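Local coordinates for protein putative endoribonuclease (Klebsiella pneumoniae, PDB 3LYB) that is a putative endoribonuclease of the L-PSP (YjgF-like) family, whose name suggests cleavage of RNA, at residues P68-S73 with S111-L116. Numbering follows the deposited sequence.
Sequences PILAQS and SRVRKL
Val113 packs against both Leu70 and Ser73, and this branched side chain forms the closely packed part of the contact. Its CG2 methyl lies 3.8 Å from Leu70 CD2 and 4.2 Å from Ser73 CB, so one methyl sits against two residues a helical turn apart. The other methyl, CG1, stands 4.2 Å from Ser73 CB; with CG1 anti to the backbone N (chi1 -176°), both branches face the 68-73 helix. Ser73 presents carbon here, because its hydroxyl turns back along its own helix: Ser73 OG donates to Ile69 O at 2.6 Å, which gives the buried hydroxyl a partner within that helix. The same carbonyl also accepts the backbone N of Ser73, and Ile69 O takes the two donors from opposite faces of its plane. No hydrogen bond joins the segments, so the interface rests on van der Waals contact.

The looser side belongs to Arg112, which is partly exposed. Its chain bends at chi3 (-58°), carrying the guanidinium over to Leu70, where CD1 meets the group's edge with 4.0 Å between Leu70 CD1 and Arg112 NH1. NH1 donates to Leu54 O, with a weaker bond to Gln66 OE1, while NH2 lies close to NH2 of Arg112 in a second subunit.

The two segments bury 186 Å² between them. Their axes approach to 9.6 Å and cross at -32°, N-to-C directions roughly aligned. Helix 48-54 adds Leu54, which touches both Leu70 and Val113, and Ile141 of strand 141-148 packs against Ser73. The contact thus joins helices 60-85 and 107-115, with helix 48-54 and the mixed sheet as their neighbours, within the alpha/beta fold of the YjgF-like family.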
loop_
_atom_site.group_PDB
_atom_site.type_symbol
_atom_site.label_atom_id
_atom_site.label_comp_id
_atom_site.label_asym_id
_atom_site.label_seq_id
_atom_site.Cartn_x
_atom_site.Cartn_y
_atom_site.Cartn_z
ATOM N N PRO B 68 -23.408 9.917 -8.786
ATOM C CA PRO B 68 -22.439 11.021 -8.676
ATOM C C PRO B 68 -21.700 11.374 -9.978
ATOM O O PRO B 68 -21.557 12.569 -10.311
ATOM C CB PRO B 68 -21.493 10.542 -7.574
ATOM C CG PRO B 68 -22.372 9.603 -6.746
ATOM C CD PRO B 68 -23.149 8.864 -7.785
ATOM N N ILE B 69 -21.258 10.364 -10.721
ATOM C CA ILE B 69 -20.577 10.618 -11.985
ATOM C C ILE B 69 -21.533 11.229 -13.035
ATOM O O ILE B 69 -21.131 12.132 -13.790
ATOM C CB ILE B 69 -19.838 9.362 -12.504
ATOM C CG1 ILE B 69 -19.059 9.637 -13.788
ATOM C CG2 ILE B 69 -20.795 8.251 -12.748
ATOM C CD1 ILE B 69 -18.185 10.883 -13.764
ATOM N N LEU B 70 -22.783 10.745 -13.071
ATOM C CA LEU B 70 -23.776 11.230 -14.033
ATOM C C LEU B 70 -24.090 12.680 -13.720
ATOM O O LEU B 70 -23.973 13.554 -14.575
ATOM C CB LEU B 70 -25.041 10.360 -14.004
ATOM C CG LEU B 70 -24.926 8.931 -14.575
ATOM C CD1 LEU B 70 -26.187 8.100 -14.284
ATOM C CD2 LEU B 70 -24.595 8.923 -16.071
ATOM N N ALA B 71 -24.415 12.936 -12.463
ATOM C CA ALA B 71 -24.727 14.282 -12.020
ATOM C C ALA B 71 -23.586 15.252 -12.255
ATOM O O ALA B 71 -23.810 16.342 -12.752
ATOM C CB ALA B 71 -25.122 14.275 -10.557
ATOM N N GLN B 72 -22.362 14.867 -11.904
ATOM C CA GLN B 72 -21.209 15.753 -12.091
ATOM C C GLN B 72 -20.926 15.993 -13.578
ATOM O O GLN B 72 -20.616 17.120 -13.994
ATOM C CB GLN B 72 -19.968 15.197 -11.389
ATOM C CG GLN B 72 -19.986 15.275 -9.835
ATOM C CD GLN B 72 -18.662 14.844 -9.209
ATOM O OE1 GLN B 72 -17.683 14.624 -9.909
ATOM N NE2 GLN B 72 -18.637 14.714 -7.907
ATOM N N SER B 73 -21.057 14.953 -14.391
ATOM C CA SER B 73 -20.803 15.121 -15.802
ATOM C C SER B 73 -21.809 16.101 -16.370
ATOM O O SER B 73 -21.455 17.034 -17.120
ATOM C CB SER B 73 -20.890 13.790 -16.539
ATOM O OG SER B 73 -19.940 12.868 -16.029
ATOM N N SER B 111 -19.654 9.327 -21.187
ATOM C CA SER B 111 -19.961 9.154 -22.593
ATOM C C SER B 111 -21.473 9.156 -22.862
ATOM O O SER B 111 -21.908 9.737 -23.831
ATOM C CB SER B 111 -19.319 7.861 -23.102
ATOM O OG SER B 111 -19.688 7.610 -24.442
ATOM N N ARG B 112 -22.262 8.509 -22.006
ATOM C CA ARG B 112 -23.717 8.566 -22.134
ATOM C C ARG B 112 -24.125 10.043 -22.137
ATOM O O ARG B 112 -24.773 10.517 -23.077
ATOM C CB ARG B 112 -24.414 7.780 -21.003
ATOM C CG ARG B 112 -25.908 8.114 -20.789
ATOM C CD ARG B 112 -26.520 7.409 -19.547
ATOM N NE ARG B 112 -26.402 5.948 -19.609
ATOM C CZ ARG B 112 -26.516 5.110 -18.574
ATOM N NH1 ARG B 112 -26.773 5.544 -17.352
ATOM N NH2 ARG B 112 -26.381 3.814 -18.774
ATOM N N VAL B 113 -23.693 10.765 -21.108
ATOM C CA VAL B 113 -24.042 12.170 -20.944
ATOM C C VAL B 113 -23.563 13.048 -22.100
ATOM O O VAL B 113 -24.296 13.936 -22.558
ATOM C CB VAL B 113 -23.518 12.709 -19.605
ATOM C CG1 VAL B 113 -23.966 14.138 -19.371
ATOM C CG2 VAL B 113 -24.012 11.829 -18.479
ATOM N N ARG B 114 -22.350 12.801 -22.579
ATOM C CA ARG B 114 -21.797 13.655 -23.621
ATOM C C ARG B 114 -22.616 13.559 -24.899
ATOM O O ARG B 114 -22.829 14.561 -25.563
ATOM C CB ARG B 114 -20.329 13.364 -23.904
ATOM C CG ARG B 114 -19.687 14.479 -24.688
ATOM C CD ARG B 114 -18.267 14.229 -25.067
ATOM N NE ARG B 114 -18.055 12.909 -25.645
ATOM C CZ ARG B 114 -16.862 12.434 -25.999
ATOM N NH1 ARG B 114 -15.766 13.183 -25.848
ATOM N NH2 ARG B 114 -16.759 11.208 -26.501
ATOM N N LYS B 115 -23.084 12.363 -25.225
ATOM C CA LYS B 115 -24.006 12.171 -26.342
ATOM C C LYS B 115 -25.225 13.125 -26.306
ATOM O O LYS B 115 -25.636 13.660 -27.346
ATOM C CB LYS B 115 -24.495 10.732 -26.385
ATOM C CG LYS B 115 -23.546 9.780 -27.040
ATOM C CD LYS B 115 -24.121 8.353 -26.951
ATOM C CE LYS B 115 -23.092 7.296 -27.352
ATOM N NZ LYS B 115 -23.390 5.969 -26.744
ATOM N N LEU B 116 -25.789 13.336 -25.117
ATOM C CA LEU B 116 -26.908 14.263 -24.957
ATOM C C LEU B 116 -26.599 15.708 -25.360
ATOM O O LEU B 116 -27.515 16.495 -25.522
ATOM C CB LEU B 116 -27.450 14.255 -23.513
ATOM C CG LEU B 116 -27.732 12.944 -22.766
ATOM C CD1 LEU B 116 -28.131 13.232 -21.324
ATOM C CD2 LEU B 116 -28.765 12.059 -23.449
#